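Local coordinates for dihydrodipicolinate synthase (Bacillus clausii KSM-K16, PDB 3E96), which probably acts as a 4-hydroxy-tetrahydrodipicolinate synthase, a TIM-barrel lyase of the DapA family, at residues Ile20-His34 with Lys265-Arg279. Numbering follows the deposited sequence.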
# COMPACT_ATOMS: atom_id res chain seq x y z
N ILE B 20 5.34 -2.81 -18.53
CA ILE B 20 6.16 -2.01 -17.64
C ILE B 20 5.94 -0.57 -18.08
O ILE B 20 5.42 -0.32 -19.18
CB ILE B 20 7.67 -2.28 -17.82
CG1 ILE B 20 8.04 -2.10 -19.30
CG2 ILE B 20 8.02 -3.67 -17.34
CD1 ILE B 20 9.51 -1.80 -19.55
N THR B 21 6.33 0.38 -17.24
CA THR B 21 6.27 1.79 -17.59
C THR B 21 7.75 2.18 -17.64
O THR B 21 8.41 2.32 -16.61
CB THR B 21 5.57 2.65 -16.52
OG1 THR B 21 4.23 2.19 -16.33
CG2 THR B 21 5.54 4.12 -16.97
N PRO B 22 8.30 2.34 -18.86
CA PRO B 22 9.71 2.71 -19.00
C PRO B 22 10.00 4.07 -18.36
O PRO B 22 9.32 5.05 -18.66
CB PRO B 22 9.92 2.75 -20.51
CG PRO B 22 8.87 1.80 -21.03
CD PRO B 22 7.68 2.13 -20.17
N PHE B 23 11.00 4.12 -17.48
CA PHE B 23 11.38 5.38 -16.84
C PHE B 23 12.82 5.70 -17.20
O PHE B 23 13.68 4.82 -17.20
CB PHE B 23 11.28 5.28 -15.31
CG PHE B 23 9.89 5.03 -14.79
CD1 PHE B 23 8.84 5.87 -15.13
CD2 PHE B 23 9.65 3.97 -13.92
CE1 PHE B 23 7.56 5.67 -14.60
CE2 PHE B 23 8.38 3.75 -13.39
CZ PHE B 23 7.33 4.60 -13.73
N ARG B 24 13.09 6.97 -17.50
CA ARG B 24 14.44 7.39 -17.86
C ARG B 24 15.37 7.39 -16.65
O ARG B 24 14.99 7.82 -15.56
CB ARG B 24 14.42 8.80 -18.46
CG ARG B 24 13.64 8.89 -19.76
CD ARG B 24 13.94 10.20 -20.47
NE ARG B 24 13.35 10.23 -21.80
CZ ARG B 24 12.06 10.46 -22.05
NH1 ARG B 24 11.22 10.69 -21.05
NH2 ARG B 24 11.62 10.46 -23.30
N LYS B 25 16.59 6.91 -16.84
CA LYS B 25 17.56 6.87 -15.76
C LYS B 25 17.96 8.29 -15.36
O LYS B 25 18.24 8.57 -14.19
CB LYS B 25 18.80 6.09 -16.18
CG LYS B 25 19.86 5.96 -15.09
CD LYS B 25 21.06 5.16 -15.58
CE LYS B 25 22.12 5.03 -14.50
NZ LYS B 25 23.30 4.25 -14.96
N SER B 26 17.97 9.19 -16.34
CA SER B 26 18.37 10.57 -16.12
C SER B 26 17.49 11.36 -15.14
O SER B 26 18.01 11.99 -14.22
CB SER B 26 18.42 11.33 -17.45
OG SER B 26 17.12 11.47 -18.01
N ASP B 27 16.17 11.33 -15.34
CA ASP B 27 15.27 12.07 -14.46
C ASP B 27 14.03 11.30 -14.00
O ASP B 27 13.13 11.88 -13.38
CB ASP B 27 14.82 13.36 -15.15
CG ASP B 27 14.06 13.11 -16.44
OD1 ASP B 27 13.83 11.92 -16.77
OD2 ASP B 27 13.69 14.09 -17.12
N GLY B 28 13.99 10.01 -14.31
CA GLY B 28 12.86 9.19 -13.91
C GLY B 28 11.56 9.44 -14.66
O GLY B 28 10.52 8.88 -14.32
N SER B 29 11.60 10.28 -15.70
CA SER B 29 10.40 10.57 -16.47
C SER B 29 10.02 9.38 -17.34
O SER B 29 10.85 8.54 -17.67
CB SER B 29 10.60 11.81 -17.34
OG SER B 29 11.61 11.59 -18.32
N ILE B 30 8.75 9.31 -17.72
CA ILE B 30 8.25 8.23 -18.56
C ILE B 30 8.69 8.44 -20.01
O ILE B 30 8.57 9.54 -20.55
CB ILE B 30 6.71 8.16 -18.51
CG1 ILE B 30 6.24 7.94 -17.07
CG2 ILE B 30 6.21 7.04 -19.41
CD1 ILE B 30 4.74 8.01 -16.90
N ASP B 31 9.22 7.39 -20.63
CA ASP B 31 9.62 7.47 -22.02
C ASP B 31 8.50 6.79 -22.78
O ASP B 31 8.44 5.56 -22.85
CB ASP B 31 10.94 6.74 -22.29
CG ASP B 31 11.44 6.94 -23.70
OD1 ASP B 31 10.62 6.85 -24.64
OD2 ASP B 31 12.65 7.19 -23.88
N TRP B 32 7.59 7.58 -23.33
CA TRP B 32 6.45 7.05 -24.05
C TRP B 32 6.83 6.31 -25.33
O TRP B 32 6.08 5.45 -25.79
CB TRP B 32 5.45 8.16 -24.34
CG TRP B 32 4.85 8.74 -23.10
CD1 TRP B 32 4.96 10.03 -22.66
CD2 TRP B 32 4.03 8.05 -22.14
NE1 TRP B 32 4.26 10.19 -21.48
CE2 TRP B 32 3.68 8.99 -21.14
CE3 TRP B 32 3.57 6.74 -22.02
CZ2 TRP B 32 2.88 8.66 -20.04
CZ3 TRP B 32 2.77 6.40 -20.92
CH2 TRP B 32 2.44 7.36 -19.95
N HIS B 33 7.97 6.66 -25.91
CA HIS B 33 8.41 5.97 -27.12
C HIS B 33 8.72 4.54 -26.72
O HIS B 33 8.33 3.59 -27.41
CB HIS B 33 9.67 6.63 -27.70
CG HIS B 33 10.17 5.96 -28.94
ND1 HIS B 33 9.41 5.83 -30.08
CD2 HIS B 33 11.36 5.37 -29.22
CE1 HIS B 33 10.10 5.19 -31.00
NE2 HIS B 33 11.29 4.90 -30.51
N HIS B 34 9.41 4.38 -25.60
CA HIS B 34 9.75 3.04 -25.12
C HIS B 34 8.47 2.31 -24.71
O HIS B 34 8.37 1.10 -24.87
CB HIS B 34 10.72 3.13 -23.94
CG HIS B 34 12.10 3.58 -24.34
ND1 HIS B 34 13.10 3.79 -23.42
CD2 HIS B 34 12.64 3.84 -25.55
CE1 HIS B 34 14.20 4.15 -24.05
NE2 HIS B 34 13.95 4.19 -25.34
N LYS B 265 13.11 -5.27 -16.17
CA LYS B 265 13.76 -4.16 -16.86
C LYS B 265 15.23 -4.37 -17.19
O LYS B 265 15.68 -4.02 -18.28
CB LYS B 265 13.57 -2.86 -16.07
CG LYS B 265 12.13 -2.34 -16.13
CD LYS B 265 11.98 -0.94 -15.54
CE LYS B 265 10.56 -0.42 -15.74
NZ LYS B 265 10.31 0.88 -15.04
N GLU B 266 15.98 -4.94 -16.26
CA GLU B 266 17.40 -5.16 -16.54
C GLU B 266 17.58 -6.32 -17.51
O GLU B 266 18.55 -6.36 -18.27
CB GLU B 266 18.17 -5.37 -15.24
CG GLU B 266 18.22 -4.09 -14.41
CD GLU B 266 19.35 -4.05 -13.40
OE1 GLU B 266 20.35 -4.77 -13.59
OE2 GLU B 266 19.24 -3.27 -12.43
N ALA B 267 16.63 -7.26 -17.51
CA ALA B 267 16.69 -8.38 -18.44
C ALA B 267 16.39 -7.86 -19.85
O ALA B 267 17.06 -8.22 -20.82
CB ALA B 267 15.67 -9.45 -18.05
N MET B 268 15.37 -7.00 -19.95
CA MET B 268 14.98 -6.40 -21.24
C MET B 268 16.16 -5.62 -21.83
O MET B 268 16.46 -5.75 -23.02
CB MET B 268 13.78 -5.45 -21.07
CG MET B 268 12.44 -6.12 -20.71
SD MET B 268 11.06 -4.96 -20.43
CE MET B 268 11.40 -4.41 -18.84
N GLU B 269 16.82 -4.82 -21.00
CA GLU B 269 17.96 -4.02 -21.46
C GLU B 269 19.09 -4.92 -21.97
O GLU B 269 19.74 -4.59 -22.97
CB GLU B 269 18.48 -3.12 -20.34
CG GLU B 269 17.60 -1.90 -20.03
CD GLU B 269 17.59 -0.87 -21.15
OE1 GLU B 269 18.61 -0.74 -21.87
OE2 GLU B 269 16.57 -0.16 -21.31
N MET B 270 19.32 -6.04 -21.30
CA MET B 270 20.36 -6.97 -21.73
C MET B 270 20.01 -7.55 -23.10
O MET B 270 20.89 -7.88 -23.88
CB MET B 270 20.54 -8.10 -20.72
CG MET B 270 21.43 -7.76 -19.54
SD MET B 270 21.88 -9.21 -18.56
CE MET B 270 23.02 -10.00 -19.63
N LEU B 271 18.71 -7.67 -23.38
CA LEU B 271 18.25 -8.21 -24.66
C LEU B 271 18.05 -7.08 -25.67
O LEU B 271 17.39 -7.26 -26.70
CB LEU B 271 16.94 -8.98 -24.47
CG LEU B 271 17.00 -10.20 -23.55
CD1 LEU B 271 15.59 -10.75 -23.36
CD2 LEU B 271 17.92 -11.26 -24.15
N ARG B 272 18.61 -5.92 -25.35
CA ARG B 272 18.53 -4.73 -26.18
C ARG B 272 17.12 -4.24 -26.43
O ARG B 272 16.81 -3.69 -27.49
CB ARG B 272 19.26 -4.97 -27.51
CG ARG B 272 20.76 -5.14 -27.34
CD ARG B 272 21.45 -5.54 -28.63
NE ARG B 272 22.88 -5.78 -28.41
CZ ARG B 272 23.77 -4.83 -28.15
NH1 ARG B 272 23.40 -3.56 -28.08
NH2 ARG B 272 25.05 -5.16 -27.95
N GLN B 273 16.25 -4.43 -25.44
CA GLN B 273 14.88 -3.96 -25.50
C GLN B 273 14.87 -2.76 -24.56
O GLN B 273 15.48 -2.80 -23.49
CB GLN B 273 13.91 -5.05 -25.01
CG GLN B 273 14.02 -6.36 -25.78
CD GLN B 273 13.07 -7.43 -25.25
OE1 GLN B 273 12.62 -7.36 -24.11
NE2 GLN B 273 12.79 -8.44 -26.08
N ASN B 274 14.19 -1.69 -24.95
CA ASN B 274 14.15 -0.47 -24.15
C ASN B 274 13.20 -0.52 -22.96
O ASN B 274 11.99 -0.65 -23.12
CB ASN B 274 13.79 0.71 -25.05
CG ASN B 274 14.80 0.92 -26.16
OD1 ASN B 274 14.45 1.02 -27.33
ND2 ASN B 274 16.08 0.98 -25.78
N ALA B 275 13.76 -0.39 -21.76
CA ALA B 275 12.95 -0.43 -20.55
C ALA B 275 13.31 0.66 -19.56
O ALA B 275 12.48 1.10 -18.78
CB ALA B 275 13.09 -1.79 -19.89
N GLY B 276 14.56 1.10 -19.60
CA GLY B 276 14.99 2.12 -18.67
C GLY B 276 15.12 1.51 -17.28
O GLY B 276 15.48 0.34 -17.15
N VAL B 277 14.80 2.28 -16.25
CA VAL B 277 14.93 1.81 -14.87
C VAL B 277 13.62 1.87 -14.09
O VAL B 277 12.60 2.34 -14.59
CB VAL B 277 15.96 2.65 -14.10
CG1 VAL B 277 17.33 2.53 -14.74
CG2 VAL B 277 15.51 4.11 -14.06
N THR B 278 13.66 1.38 -12.86
CA THR B 278 12.50 1.42 -11.98
C THR B 278 12.58 2.74 -11.22
O THR B 278 13.63 3.40 -11.22
CB THR B 278 12.51 0.26 -10.95
OG1 THR B 278 13.79 0.21 -10.29
CG2 THR B 278 12.22 -1.07 -11.63
N ARG B 279 11.48 3.15 -10.60
CA ARG B 279 11.47 4.37 -9.80
C ARG B 279 11.56 3.96 -8.33
O ARG B 279 11.12 2.86 -7.96
CB ARG B 279 10.17 5.16 -10.00
CG ARG B 279 10.15 6.10 -11.20
CD ARG B 279 8.84 6.89 -11.23
NE ARG B 279 8.78 7.81 -12.37
CZ ARG B 279 7.70 8.52 -12.71
NH1 ARG B 279 7.75 9.33 -13.76
NH2 ARG B 279 6.59 8.42 -12.00
O HOH W 1 7.27 -0.64 -14.77
O HOH W 2 10.13 -1.87 -24.68
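Arg279 lays its guanidinium flat over one face of the Phe23 ring, the planes only 15° apart, while its CG sits over the same ring, 3.7 Å from the centroid. The chain is extended from CG to NE, which sets NE over the ring's rim, where NE and NH1 together grip one atom side-on: NE lies 2.8 Å and NH1 2.9 Å from Gly28 O. A lysine in place of Arg279 would probably lose the flat stack on Phe23 and this two-nitrogen hold on Gly28 O. Thr21 O lies over the opposite face of the Phe23 ring and accepts from Lys265 NZ (2.9 Å), which, at the end of an extended chain, also bonds Val277 O and forms a salt bridge with Glu58. In this TIM barrel the contact joins the loop between strand 15-17 and helix 32-43 to the loop leaving helix 262-270, with Ile20 next to Thr56, the predicted pyruvate-binding residue. Val277 N donates to Phe23 O with an N-H...O angle of 165°; beside it Gly276 has positive phi, and a CB there would clash with that oxygen. Ile20 CD1 meets Met268 CE tip to tip, tightly at 3.3 Å, and small Ala275 CB. Asn274 CB makes a CH-pi contact over one face of the His34 ring, 3.3 Å from its centroid.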